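Local coordinates for Alr1585 protein (Nostoc sp., PDB 5C2I), which probably reduces hydrogen peroxide while oxidising dyes and other substrates at a bound heme, as a tetrameric dye-decolorizing (DyP-type) peroxidase, at residues G32-G37 and D235-E240; S43-L48 and L151-D156; Y69-K74 and D91-F96; Y253-K258 and C388-I393. The protein carries 1 engineered substitution. All coordinates share one frame; numbering follows the deposited sequence.

Contact 1. Residues G32-G37 and D235-E240; sequences GNILKG and DSILVE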
loop_
_atom_site.group_PDB
_atom_site.type_symbol
_atom_site.label_atom_id
_atom_site.label_comp_id
_atom_site.label_asym_id
_atom_site.label_seq_id
_atom_site.Cartn_x
_atom_site.Cartn_y
_atom_site.Cartn_z
ATOM N N GLY A 32 -32.461 3.885 7.540
ATOM C CA GLY A 32 -31.512 3.498 6.508
ATOM C C GLY A 32 -31.099 2.034 6.574
ATOM O O GLY A 32 -31.534 1.285 7.463
ATOM N N ASN A 33 -30.286 1.624 5.591
ATOM C CA ASN A 33 -29.739 0.264 5.470
ATOM C C ASN A 33 -30.755 -0.773 5.021
ATOM O O ASN A 33 -30.404 -1.947 4.862
ATOM C CB ASN A 33 -29.075 -0.180 6.792
ATOM C CG ASN A 33 -28.094 -1.327 6.630
ATOM O OD1 ASN A 33 -27.369 -1.428 5.636
ATOM N ND2 ASN A 33 -28.040 -2.183 7.646
ATOM N N ILE A 34 -31.977 -0.349 4.742
ATOM C CA ILE A 34 -33.021 -1.267 4.347
ATOM C C ILE A 34 -33.172 -1.245 2.807
ATOM O O ILE A 34 -32.829 -2.209 2.162
ATOM C CB ILE A 34 -34.335 -0.949 5.071
ATOM C CG1 ILE A 34 -34.145 -1.150 6.603
ATOM C CG2 ILE A 34 -35.460 -1.859 4.596
ATOM C CD1 ILE A 34 -35.267 -0.537 7.469
ATOM N N LEU A 35 -33.617 -0.110 2.247
ATOM C CA LEU A 35 -33.726 0.036 0.802
ATOM C C LEU A 35 -32.381 0.054 0.084
ATOM O O LEU A 35 -32.304 -0.356 -1.085
ATOM C CB LEU A 35 -34.523 1.274 0.433
ATOM C CG LEU A 35 -35.947 1.309 0.973
ATOM C CD1 LEU A 35 -36.638 2.583 0.525
ATOM C CD2 LEU A 35 -36.753 0.074 0.578
ATOM N N LYS A 36 -31.351 0.548 0.777
ATOM C CA LYS A 36 -29.993 0.556 0.257
ATOM C C LYS A 36 -29.062 0.371 1.422
ATOM O O LYS A 36 -29.216 0.998 2.473
ATOM C CB LYS A 36 -29.699 1.897 -0.466
ATOM C CG LYS A 36 -28.276 2.029 -1.032
ATOM C CD LYS A 36 -28.230 3.102 -2.123
ATOM C CE LYS A 36 -26.794 3.483 -2.496
ATOM N NZ LYS A 36 -26.054 2.247 -2.906
ATOM N N GLY A 37 -28.066 -0.479 1.246
ATOM C CA GLY A 37 -27.088 -0.766 2.308
ATOM C C GLY A 37 -26.298 0.456 2.744
ATOM O O GLY A 37 -26.033 1.351 1.945
ATOM N N ASP A 235 -43.418 -3.385 -1.151
ATOM C CA ASP A 235 -44.081 -4.322 -0.238
ATOM C C ASP A 235 -43.383 -5.669 -0.072
ATOM O O ASP A 235 -43.813 -6.480 0.753
ATOM C CB ASP A 235 -45.573 -4.477 -0.556
ATOM C CG ASP A 235 -45.851 -5.240 -1.802
ATOM O OD1 ASP A 235 -44.958 -5.703 -2.509
ATOM O OD2 ASP A 235 -47.030 -5.422 -2.072
ATOM N N SER A 236 -42.275 -5.878 -0.792
ATOM C CA SER A 236 -41.440 -7.035 -0.571
ATOM C C SER A 236 -40.389 -6.795 0.530
ATOM O O SER A 236 -39.686 -7.722 0.936
ATOM C CB SER A 236 -40.754 -7.506 -1.850
ATOM O OG SER A 236 -39.730 -6.564 -2.150
ATOM N N ILE A 237 -40.325 -5.575 1.047
ATOM C CA ILE A 237 -39.379 -5.275 2.105
ATOM C C ILE A 237 -39.963 -4.401 3.243
ATOM O O ILE A 237 -39.540 -4.552 4.396
ATOM C CB ILE A 237 -38.087 -4.642 1.506
ATOM C CG1 ILE A 237 -36.946 -4.605 2.496
ATOM C CG2 ILE A 237 -38.335 -3.232 0.937
ATOM C CD1 ILE A 237 -35.602 -4.227 1.892
ATOM N N LEU A 238 -40.884 -3.488 2.922
ATOM C CA LEU A 238 -41.476 -2.614 3.932
ATOM C C LEU A 238 -42.813 -3.099 4.454
ATOM O O LEU A 238 -43.576 -3.669 3.723
ATOM C CB LEU A 238 -41.639 -1.194 3.368
ATOM C CG LEU A 238 -40.365 -0.543 2.838
ATOM C CD1 LEU A 238 -40.614 0.905 2.501
ATOM C CD2 LEU A 238 -39.209 -0.662 3.819
ATOM N N VAL A 239 -43.098 -2.791 5.715
ATOM C CA VAL A 239 -44.441 -2.905 6.265
ATOM C C VAL A 239 -44.733 -1.648 7.066
ATOM O O VAL A 239 -43.831 -1.017 7.670
ATOM C CB VAL A 239 -44.736 -4.090 7.201
ATOM C CG1 VAL A 239 -44.854 -5.402 6.420
ATOM C CG2 VAL A 239 -43.692 -4.135 8.272
ATOM N N GLU A 240 -45.996 -1.328 7.117
ATOM C CA GLU A 240 -46.439 -0.218 7.956
ATOM C C GLU A 240 -46.027 -0.477 9.394
ATOM O O GLU A 240 -46.249 -1.561 9.926
ATOM C CB GLU A 240 -47.947 -0.070 7.925
ATOM C CG GLU A 240 -48.455 0.720 6.771
ATOM C CD GLU A 240 -49.966 0.905 6.827
ATOM O OE1 GLU A 240 -50.572 0.838 7.913
ATOM O OE2 GLU A 240 -50.538 1.081 5.749
#
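Ile-237 CD1 rests against one face of the Ile-34 carbonyl: it is 3.4 Å from Ile-34 O and about 3.3 Å above the carbonyl plane, while the same oxygen receives a hydrogen bond from Arg-365. No aromatic ring lies in either segment, but that of Phe-389 is close by, with Ile-34 CG1 over one face. The contact is a junction between the two family regions of a DyP-type peroxidase: 32-37 follows helix 24-29 in the N-terminal dimeric alpha+beta barrel region, and 235-240 runs from a 3-10 turn into strand 239-240 of the C-terminal one. The side chains meet only through carbon atoms, four aliphatic groups touching branch to branch, and the two segments together bury 181 Å². Ile-237 crosses Ile-34 obliquely and uses two branches. Its CG1 stands anti to the backbone N (chi1 -167°), and CD1 beyond it meets Ile-34 CG2 at 3.6 Å. The other branch, CG2, packs against Leu-35 CD2 at 3.7 Å. An alanine here would probably open a gap between the segments, leaving Leu-35 CD2 and Ile-34 CG2 each without one of their nearest apolar neighbours. Leu-30 backs both leucines, while Phe-210 also touches Ile-237. Leu-238 and Leu-35 run at about a right angle to each other, and Leu-238 CD2 touches both partners, 4.0 Å from Ile-34 CG2 and 4.1 Å from Leu-35 CD2.

Contact 2. Residues S43-L48 and L151-D156; sequences SVHLFL and LVLIAD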
loop_
_atom_site.group_PDB
_atom_site.type_symbol
_atom_site.label_atom_id
_atom_site.label_comp_id
_atom_site.label_asym_id
_atom_site.label_seq_id
_atom_site.Cartn_x
_atom_site.Cartn_y
_atom_site.Cartn_z
ATOM N N SER A 43 -18.603 -1.993 11.264
ATOM C CA SER A 43 -19.787 -1.835 12.043
ATOM C C SER A 43 -19.637 -2.484 13.403
ATOM O O SER A 43 -18.735 -3.322 13.625
ATOM C CB SER A 43 -20.968 -2.405 11.295
ATOM O OG SER A 43 -20.787 -3.756 11.131
ATOM N N VAL A 44 -20.472 -2.010 14.310
ATOM C CA VAL A 44 -20.567 -2.588 15.659
ATOM C C VAL A 44 -22.017 -2.970 15.860
ATOM O O VAL A 44 -22.937 -2.173 15.584
ATOM C CB VAL A 44 -20.086 -1.614 16.742
ATOM C CG1 VAL A 44 -20.298 -2.170 18.143
ATOM C CG2 VAL A 44 -18.607 -1.233 16.526
ATOM N N HIS A 45 -22.212 -4.185 16.345
ATOM C CA HIS A 45 -23.526 -4.719 16.664
ATOM C C HIS A 45 -23.576 -4.950 18.164
ATOM O O HIS A 45 -22.780 -5.735 18.687
ATOM C CB HIS A 45 -23.732 -6.059 15.951
ATOM C CG HIS A 45 -23.714 -5.964 14.463
ATOM N ND1 HIS A 45 -23.574 -7.079 13.667
ATOM C CD2 HIS A 45 -23.762 -4.899 13.623
ATOM C CE1 HIS A 45 -23.590 -6.704 12.399
ATOM N NE2 HIS A 45 -23.686 -5.389 12.350
ATOM N N LEU A 46 -24.482 -4.249 18.856
ATOM C CA LEU A 46 -24.672 -4.411 20.302
ATOM C C LEU A 46 -26.040 -5.008 20.567
ATOM O O LEU A 46 -27.071 -4.394 20.271
ATOM C CB LEU A 46 -24.530 -3.079 21.008
ATOM C CG LEU A 46 -23.291 -2.260 20.767
ATOM C CD1 LEU A 46 -23.400 -0.889 21.438
ATOM C CD2 LEU A 46 -22.057 -3.018 21.248
ATOM N N PHE A 47 -26.048 -6.214 21.124
ATOM C CA PHE A 47 -27.276 -6.894 21.474
ATOM C C PHE A 47 -27.598 -6.590 22.918
ATOM O O PHE A 47 -26.741 -6.730 23.795
ATOM C CB PHE A 47 -27.150 -8.402 21.280
ATOM C CG PHE A 47 -27.058 -8.800 19.841
ATOM C CD1 PHE A 47 -25.832 -8.809 19.181
ATOM C CD2 PHE A 47 -28.176 -9.126 19.150
ATOM C CE1 PHE A 47 -25.742 -9.165 17.839
ATOM C CE2 PHE A 47 -28.118 -9.441 17.799
ATOM C CZ PHE A 47 -26.905 -9.490 17.152
ATOM N N LEU A 48 -28.831 -6.177 23.165
ATOM C CA LEU A 48 -29.242 -5.657 24.437
ATOM C C LEU A 48 -30.319 -6.438 25.098
ATOM O O LEU A 48 -31.218 -6.927 24.448
ATOM C CB LEU A 48 -29.795 -4.242 24.263
ATOM C CG LEU A 48 -28.946 -3.270 23.484
ATOM C CD1 LEU A 48 -29.671 -1.915 23.462
ATOM C CD2 LEU A 48 -27.561 -3.115 24.094
ATOM N N LEU A 151 -31.261 -4.651 19.161
ATOM C CA LEU A 151 -29.971 -4.597 18.532
ATOM C C LEU A 151 -29.710 -3.132 18.173
ATOM O O LEU A 151 -30.505 -2.506 17.447
ATOM C CB LEU A 151 -29.943 -5.484 17.301
ATOM C CG LEU A 151 -28.724 -5.384 16.336
ATOM C CD1 LEU A 151 -27.372 -5.665 16.977
ATOM C CD2 LEU A 151 -28.932 -6.295 15.126
ATOM N N VAL A 152 -28.550 -2.635 18.586
ATOM C CA VAL A 152 -28.032 -1.363 18.110
ATOM C C VAL A 152 -26.953 -1.647 17.050
ATOM O O VAL A 152 -26.016 -2.408 17.285
ATOM C CB VAL A 152 -27.430 -0.586 19.275
ATOM C CG1 VAL A 152 -26.826 0.708 18.818
ATOM C CG2 VAL A 152 -28.495 -0.315 20.320
ATOM N N LEU A 153 -27.049 -0.977 15.907
ATOM C CA LEU A 153 -26.057 -1.134 14.833
ATOM C C LEU A 153 -25.480 0.253 14.566
ATOM O O LEU A 153 -26.217 1.186 14.265
ATOM C CB LEU A 153 -26.721 -1.721 13.587
ATOM C CG LEU A 153 -25.850 -1.974 12.335
ATOM C CD1 LEU A 153 -26.560 -3.001 11.442
ATOM C CD2 LEU A 153 -25.573 -0.696 11.548
ATOM N N ILE A 154 -24.155 0.376 14.680
ATOM C CA ILE A 154 -23.439 1.607 14.380
ATOM C C ILE A 154 -22.320 1.325 13.393
ATOM O O ILE A 154 -21.613 0.333 13.543
ATOM C CB ILE A 154 -22.807 2.229 15.651
ATOM C CG1 ILE A 154 -23.878 2.387 16.743
ATOM C CG2 ILE A 154 -22.274 3.634 15.346
ATOM C CD1 ILE A 154 -23.806 1.301 17.738
ATOM N N ALA A 155 -22.194 2.151 12.352
ATOM C CA ALA A 155 -21.272 1.889 11.286
ATOM C C ALA A 155 -20.578 3.144 10.777
ATOM O O ALA A 155 -21.127 4.244 10.819
ATOM C CB ALA A 155 -21.984 1.135 10.129
ATOM N N ASP A 156 -19.356 2.964 10.319
ATOM C CA ASP A 156 -18.541 4.053 9.871
ATOM C C ASP A 156 -17.333 3.479 9.109
ATOM O O ASP A 156 -16.910 2.375 9.384
ATOM C CB ASP A 156 -18.019 4.887 11.030
ATOM C CG ASP A 156 -17.661 6.314 10.595
ATOM O OD1 ASP A 156 -18.589 7.166 10.512
ATOM O OD2 ASP A 156 -16.493 6.582 10.243
#
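Phe-47 and Leu-151 lie side by side and point the same way, on adjacent antiparallel strands in the sheet of the N-terminal ferredoxin-like domain. Leu-151 CD1 stands over the centre of the Phe-47 ring, 3.8 Å from its centroid and 9° off the normal, a clear CH-pi contact. The first torsion of Leu-151 puts CG on the side of its carbonyl carbon, anti to the backbone N, and chi2 (58°) turns CD1 onto the ring. His-45 and Leu-153 repeat the side-by-side arrangement on this face, with His-45 CD2 3.8 Å from Leu-153 CG; His-45 ND1 is bonded to Tyr-256 OH. Ser-43 and Ala-155 continue the row as a non-hydrogen-bonded pair.

The other face carries Val-44, Leu-46, Val-152 and Ile-154; helix 159-176 packs on Val-44, Leu-46 and Ile-154. Leu-48, beyond the last bridge, crosses Val-152, CD1 meeting CG2 at 3.7 Å. Reciprocal backbone bonds in the hydrogen-bonded pairs Val-44/Ile-154 and Leu-46/Val-152 fix this register, and the strand axes run at 169°. The straightest of the four joins Leu-46 N to Val-152 O at 2.9 Å, while the shortest runs from Val-44 N to Ile-154 O at 2.7 Å.

Contact 3. Residues Y69-K74 and D91-F96; sequences YITSAK and DVFANF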
loop_
_atom_site.group_PDB
_atom_site.type_symbol
_atom_site.label_atom_id
_atom_site.label_comp_id
_atom_site.label_asym_id
_atom_site.label_seq_id
_atom_site.Cartn_x
_atom_site.Cartn_y
_atom_site.Cartn_z
ATOM N N TYR A 69 -28.919 9.830 16.879
ATOM C CA TYR A 69 -28.086 8.968 16.040
ATOM C C TYR A 69 -28.757 8.274 14.869
ATOM O O TYR A 69 -28.101 8.049 13.855
ATOM C CB TYR A 69 -27.437 7.875 16.916
ATOM C CG TYR A 69 -26.373 8.456 17.825
ATOM C CD1 TYR A 69 -25.128 8.773 17.331
ATOM C CD2 TYR A 69 -26.613 8.664 19.176
ATOM C CE1 TYR A 69 -24.138 9.327 18.159
ATOM C CE2 TYR A 69 -25.634 9.174 20.014
ATOM C CZ TYR A 69 -24.397 9.501 19.496
ATOM O OH TYR A 69 -23.425 10.019 20.314
ATOM N N ILE A 70 -30.000 7.836 15.025
ATOM C CA ILE A 70 -30.573 6.939 14.008
ATOM C C ILE A 70 -30.595 7.653 12.657
ATOM O O ILE A 70 -31.029 8.805 12.540
ATOM C CB ILE A 70 -31.960 6.398 14.402
ATOM C CG1 ILE A 70 -31.811 5.465 15.629
ATOM C CG2 ILE A 70 -32.565 5.622 13.253
ATOM C CD1 ILE A 70 -33.101 4.907 16.164
ATOM N N THR A 71 -30.194 6.920 11.638
ATOM C CA THR A 71 -30.109 7.418 10.280
ATOM C C THR A 71 -31.364 7.034 9.516
ATOM O O THR A 71 -31.627 5.858 9.347
ATOM C CB THR A 71 -28.891 6.797 9.580
ATOM O OG1 THR A 71 -27.727 6.959 10.391
ATOM C CG2 THR A 71 -28.630 7.458 8.220
ATOM N N SER A 72 -32.085 8.025 8.988
ATOM C CA SER A 72 -33.183 7.732 8.071
ATOM C C SER A 72 -32.651 7.380 6.663
ATOM O O SER A 72 -31.514 7.689 6.312
ATOM C CB SER A 72 -34.117 8.923 7.989
ATOM O OG SER A 72 -33.488 10.002 7.337
ATOM N N ALA A 73 -33.527 6.838 5.822
ATOM C CA ALA A 73 -33.178 6.631 4.424
ATOM C C ALA A 73 -32.850 7.951 3.708
ATOM O O ALA A 73 -31.917 8.018 2.910
ATOM C CB ALA A 73 -34.293 5.894 3.719
ATOM N N LYS A 74 -33.582 9.009 4.033
ATOM C CA LYS A 74 -33.295 10.318 3.487
ATOM C C LYS A 74 -31.929 10.827 3.919
ATOM O O LYS A 74 -31.155 11.293 3.084
ATOM C CB LYS A 74 -34.407 11.326 3.869
ATOM C CG LYS A 74 -34.201 12.803 3.466
ATOM C CD LYS A 74 -35.062 13.776 4.300
ATOM C CE LYS A 74 -35.060 15.208 3.669
ATOM N NZ LYS A 74 -33.731 15.860 3.880
ATOM N N ASP A 91 -22.040 11.860 9.429
ATOM C CA ASP A 91 -22.109 11.289 10.768
ATOM C C ASP A 91 -21.941 9.770 10.671
ATOM O O ASP A 91 -22.070 9.182 9.581
ATOM C CB ASP A 91 -23.489 11.561 11.375
ATOM C CG ASP A 91 -23.777 13.039 11.601
ATOM O OD1 ASP A 91 -22.834 13.839 11.762
ATOM O OD2 ASP A 91 -24.974 13.393 11.611
ATOM N N VAL A 92 -21.707 9.118 11.812
ATOM C CA VAL A 92 -21.846 7.672 11.870
ATOM C C VAL A 92 -23.215 7.277 11.392
ATOM O O VAL A 92 -24.187 8.038 11.499
ATOM C CB VAL A 92 -21.654 7.046 13.299
ATOM C CG1 VAL A 92 -20.219 7.157 13.738
ATOM C CG2 VAL A 92 -22.567 7.645 14.325
ATOM N N PHE A 93 -23.303 6.067 10.889
ATOM C CA PHE A 93 -24.569 5.474 10.514
ATOM C C PHE A 93 -25.120 4.694 11.700
ATOM O O PHE A 93 -24.365 3.989 12.385
ATOM C CB PHE A 93 -24.377 4.508 9.325
ATOM C CG PHE A 93 -25.658 3.885 8.871
ATOM C CD1 PHE A 93 -26.150 2.738 9.513
ATOM C CD2 PHE A 93 -26.469 4.547 7.963
ATOM C CE1 PHE A 93 -27.417 2.274 9.231
ATOM C CE2 PHE A 93 -27.709 4.027 7.611
ATOM C CZ PHE A 93 -28.169 2.888 8.241
ATOM N N ALA A 94 -26.425 4.775 11.954
ATOM C CA ALA A 94 -27.009 3.962 13.046
ATOM C C ALA A 94 -28.404 3.417 12.722
ATOM O O ALA A 94 -29.267 4.155 12.194
ATOM C CB ALA A 94 -27.038 4.762 14.343
ATOM N N ASN A 95 -28.637 2.173 13.138
ATOM C CA ASN A 95 -29.943 1.541 13.133
ATOM C C ASN A 95 -30.281 1.135 14.573
ATOM O O ASN A 95 -29.389 0.909 15.415
ATOM C CB ASN A 95 -29.962 0.227 12.347
ATOM C CG ASN A 95 -30.050 0.355 10.849
ATOM O OD1 ASN A 95 -29.329 -0.345 10.128
ATOM N ND2 ASN A 95 -30.986 1.170 10.347
ATOM N N PHE A 96 -31.564 0.970 14.830
ATOM C CA PHE A 96 -32.039 0.382 16.083
ATOM C C PHE A 96 -33.157 -0.614 15.777
ATOM O O PHE A 96 -34.130 -0.269 15.077
ATOM C CB PHE A 96 -32.545 1.471 17.019
ATOM C CG PHE A 96 -33.011 0.964 18.364
ATOM C CD1 PHE A 96 -32.102 0.683 19.353
ATOM C CD2 PHE A 96 -34.357 0.744 18.618
ATOM C CE1 PHE A 96 -32.515 0.151 20.568
ATOM C CE2 PHE A 96 -34.787 0.264 19.843
ATOM C CZ PHE A 96 -33.858 -0.023 20.821
HETATM O O HOH W 1 -25.775 9.269 13.530
HETATM O O HOH W 2 -26.129 9.284 10.111
#
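Thr-71 and Ala-94 are joined twice. Thr-71 N donates to Ala-94 O at 3.0 Å, nearly straight at 175°, and Ala-94 N donates to Thr-71 OG1, also at 3.0 Å. The second bond replaces a backbone carbonyl by a side-chain hydroxyl. With chi1 at -51°, OG1 lies on the same side as Thr-71 N, so N and OG1 of one residue serve O and N of Ala-94. The rest of the threonine side chain crosses Phe-93 at about a right angle, its CB 3.6 Å from Phe-93 CE2, with OG1 over one face of the ring. Apolar contacts flank the polar pair: Ile-70 CD1 meets Phe-96 CB at 3.6 Å, and the Tyr-69 and Ala-94 CB atoms touch.

Two waters form the next layer. One lies 2.6 Å from Tyr-69 O and 2.9 Å from Val-92 O. The other is 2.8 Å from Thr-71 OG1 and 2.7 Å from Val-92 O, so this carbonyl is linked to the 69-71 loop through both waters.

Farther out, Thr-71 also bonds through its backbone to Gly-32, and Ser-72 is the N-cap of helix 73-86, reaching Lys-75 N. On its other side strand 93-98 pairs with 150-156, Phe-93 with Ala-155 and Asn-95 with Leu-153. Helix 55-68 packs on Ala-94 and Phe-96. The chemistry implies that, in this N-terminal ferredoxin-like (dimeric alpha+beta barrel) domain, the loop between helices 55-68 and 73-86 satisfies the N-H and C=O of Ala-94 on an edge strand of the sheet within this chain, one with a side chain and the other with backbone.

Contact 4. Residues Y253-K258 and C388-I393; sequences YLVYRK and CFQSNI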
loop_
_atom_site.group_PDB
_atom_site.type_symbol
_atom_site.label_atom_id
_atom_site.label_comp_id
_atom_site.label_asym_id
_atom_site.label_seq_id
_atom_site.Cartn_x
_atom_site.Cartn_y
_atom_site.Cartn_z
ATOM N N TYR A 253 -38.599 -6.209 8.593
ATOM C CA TYR A 253 -38.191 -7.293 9.465
ATOM C C TYR A 253 -36.775 -7.752 9.150
ATOM O O TYR A 253 -36.434 -7.985 7.997
ATOM C CB TYR A 253 -39.147 -8.482 9.336
ATOM C CG TYR A 253 -40.520 -8.214 9.880
ATOM C CD1 TYR A 253 -40.749 -8.247 11.271
ATOM C CD2 TYR A 253 -41.586 -7.905 9.048
ATOM C CE1 TYR A 253 -41.999 -7.959 11.785
ATOM C CE2 TYR A 253 -42.866 -7.690 9.548
ATOM C CZ TYR A 253 -43.065 -7.725 10.928
ATOM O OH TYR A 253 -44.328 -7.479 11.429
ATOM N N LEU A 254 -35.973 -7.857 10.203
ATOM C CA LEU A 254 -34.600 -8.254 10.135
ATOM C C LEU A 254 -34.424 -9.691 10.616
ATOM O O LEU A 254 -34.884 -10.055 11.709
ATOM C CB LEU A 254 -33.733 -7.333 10.989
ATOM C CG LEU A 254 -32.260 -7.718 11.144
ATOM C CD1 LEU A 254 -31.483 -7.650 9.860
ATOM C CD2 LEU A 254 -31.581 -6.870 12.223
ATOM N N VAL A 255 -33.718 -10.489 9.841
ATOM C CA VAL A 255 -33.224 -11.797 10.271
ATOM C C VAL A 255 -31.726 -11.602 10.516
ATOM O O VAL A 255 -31.022 -11.118 9.625
ATOM C CB VAL A 255 -33.414 -12.837 9.154
ATOM C CG1 VAL A 255 -32.632 -14.134 9.464
ATOM C CG2 VAL A 255 -34.876 -13.140 8.929
ATOM N N TYR A 256 -31.251 -11.952 11.702
ATOM C CA TYR A 256 -29.821 -11.899 12.063
ATOM C C TYR A 256 -29.389 -13.299 12.466
ATOM O O TYR A 256 -30.011 -13.889 13.350
ATOM C CB TYR A 256 -29.598 -10.914 13.229
ATOM C CG TYR A 256 -28.152 -10.593 13.519
ATOM C CD1 TYR A 256 -27.236 -11.593 13.961
ATOM C CD2 TYR A 256 -27.676 -9.336 13.357
ATOM C CE1 TYR A 256 -25.912 -11.291 14.183
ATOM C CE2 TYR A 256 -26.353 -9.015 13.628
ATOM C CZ TYR A 256 -25.471 -9.988 14.013
ATOM O OH TYR A 256 -24.175 -9.658 14.267
ATOM N N ARG A 257 -28.351 -13.827 11.804
ATOM C CA ARG A 257 -27.813 -15.158 12.079
ATOM C C ARG A 257 -26.317 -15.124 11.997
ATOM O O ARG A 257 -25.765 -14.635 10.989
ATOM C CB ARG A 257 -28.365 -16.184 11.097
ATOM C CG ARG A 257 -29.876 -16.447 11.284
ATOM C CD ARG A 257 -30.519 -17.163 10.115
ATOM N NE ARG A 257 -30.096 -18.544 9.900
ATOM C CZ ARG A 257 -30.514 -19.602 10.603
ATOM N NH1 ARG A 257 -31.310 -19.488 11.669
ATOM N NH2 ARG A 257 -30.096 -20.802 10.251
ATOM N N LYS A 258 -25.648 -15.613 13.058
ATOM C CA LYS A 258 -24.205 -15.713 13.043
ATOM C C LYS A 258 -23.807 -17.075 12.458
ATOM O O LYS A 258 -24.153 -18.111 13.037
ATOM C CB LYS A 258 -23.627 -15.523 14.421
ATOM C CG LYS A 258 -22.111 -15.625 14.453
ATOM C CD LYS A 258 -21.529 -15.240 15.825
ATOM C CE LYS A 258 -20.001 -15.181 15.791
ATOM N NZ LYS A 258 -19.376 -14.717 17.056
ATOM N N CYS A 388 -30.647 -10.016 6.818
ATOM C CA CYS A 388 -31.478 -9.713 5.673
ATOM C C CYS A 388 -32.800 -9.092 6.101
ATOM O O CYS A 388 -33.270 -9.336 7.222
ATOM C CB CYS A 388 -31.686 -10.940 4.790
ATOM S SG CYS A 388 -32.837 -12.188 5.409
ATOM N N PHE A 389 -33.387 -8.340 5.165
ATOM C CA PHE A 389 -34.640 -7.651 5.332
ATOM C C PHE A 389 -35.721 -8.206 4.415
ATOM O O PHE A 389 -35.433 -8.737 3.309
ATOM C CB PHE A 389 -34.464 -6.144 5.098
ATOM C CG PHE A 389 -33.727 -5.447 6.170
ATOM C CD1 PHE A 389 -34.322 -5.202 7.421
ATOM C CD2 PHE A 389 -32.423 -4.967 5.953
ATOM C CE1 PHE A 389 -33.602 -4.546 8.422
ATOM C CE2 PHE A 389 -31.729 -4.313 6.945
ATOM C CZ PHE A 389 -32.311 -4.094 8.180
ATOM N N GLN A 390 -36.956 -8.098 4.880
ATOM C CA GLN A 390 -38.118 -8.590 4.174
ATOM C C GLN A 390 -39.355 -8.054 4.861
ATOM O O GLN A 390 -39.288 -7.584 6.010
ATOM C CB GLN A 390 -38.203 -10.093 4.189
ATOM C CG GLN A 390 -38.114 -10.697 5.586
ATOM C CD GLN A 390 -36.770 -11.340 5.844
ATOM O OE1 GLN A 390 -36.491 -12.411 5.337
ATOM N NE2 GLN A 390 -35.952 -10.714 6.688
ATOM N N SER A 391 -40.485 -8.083 4.148
ATOM C CA SER A 391 -41.746 -7.707 4.750
ATOM C C SER A 391 -42.458 -8.890 5.439
ATOM O O SER A 391 -43.416 -8.681 6.191
ATOM C CB SER A 391 -42.678 -7.101 3.714
ATOM O OG SER A 391 -42.942 -8.019 2.671
ATOM N N ASN A 392 -42.020 -10.114 5.148
ATOM C CA ASN A 392 -42.678 -11.320 5.634
ATOM C C ASN A 392 -41.645 -12.433 5.793
ATOM O O ASN A 392 -41.185 -13.019 4.791
ATOM C CB ASN A 392 -43.806 -11.748 4.671
ATOM C CG ASN A 392 -44.617 -12.930 5.181
ATOM O OD1 ASN A 392 -44.106 -13.846 5.772
ATOM N ND2 ASN A 392 -45.881 -12.932 4.885
ATOM N N ILE A 393 -41.267 -12.716 7.019
ATOM C CA ILE A 393 -40.202 -13.692 7.269
ATOM C C ILE A 393 -40.648 -15.074 6.853
ATOM O O ILE A 393 -39.851 -15.841 6.268
ATOM C CB ILE A 393 -39.735 -13.698 8.766
ATOM C CG1 ILE A 393 -39.124 -12.330 9.119
ATOM C CG2 ILE A 393 -38.734 -14.800 9.040
ATOM C CD1 ILE A 393 -38.853 -12.155 10.604
#
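Tyr-253 and Gln-390 share the densest group of polar contacts here. Among the backbone bonds, Tyr-253 N donates to Gln-390 O at 3.0 Å and Val-255 N to Cys-388 O at 2.9 Å, each returned by the partner residue; the return from Gln-390 N to Tyr-253 O is longer and more bent, at 3.2 Å and 138°. A side-chain bond adds to it. In Gln-390, chi2 (-105°) bends the chain so that CD turns back toward the neighbouring strand; NE2 then lies 3.1 Å from the same Tyr-253 O, well above the carbonyl plane. Two donors thus grip one carbonyl oxygen, while Gln-390 OE1 accepts from Phe-397 N. A leucine in its place would probably leave Tyr-253 O with the bent backbone bond alone from this segment, and Phe-397 N without this acceptor.

Ring contacts come next. Leu-254 CD1 lies 4.0 Å above the plane of the Phe-389 ring, offset toward the rim, as a CH-pi contact. Gln-390 O and Ser-391 O meet the Tyr-253 ring at its edge, and its OH bonds to Asp-116 N.

Aliphatic packing completes the set: Val-255 CB touches Cys-388 SG at 3.8 Å, and Ile-393 CG1 reaches Tyr-253 CB at 3.9 Å. This is antiparallel pairing, splayed at 152°, of strands 250-261 and 383-390 in the C-terminal ferredoxin-like domain of DyP-type peroxidases, with the heme about 6 Å from the side chain of Cys-388.

In the fold
Contacts 2 and 3 share the N-terminal sheet: strand 93-98 pairs with 150-156, so their centres lie only 11 Å apart. Contact 4 belongs to the C-terminal sheet, and contact 1 joins the two regions, bonding to contact 3 through Gly-32, with Asn-95 ND2 2.9 Å from Gly-32 O, and to contact 4 through Asp-235 O and Ser-391 OG at 2.6 Å. A second bridge runs from contact 2 to contact 4, where Tyr-256 OH stands 2.7 Å from His-45 ND1. Of the three contacts with a measured distance to the heme, contact 4 is the nearest: the side chains of Cys-388, Ile-237 and His-45 lie about 6, 13 and 14 Å from it.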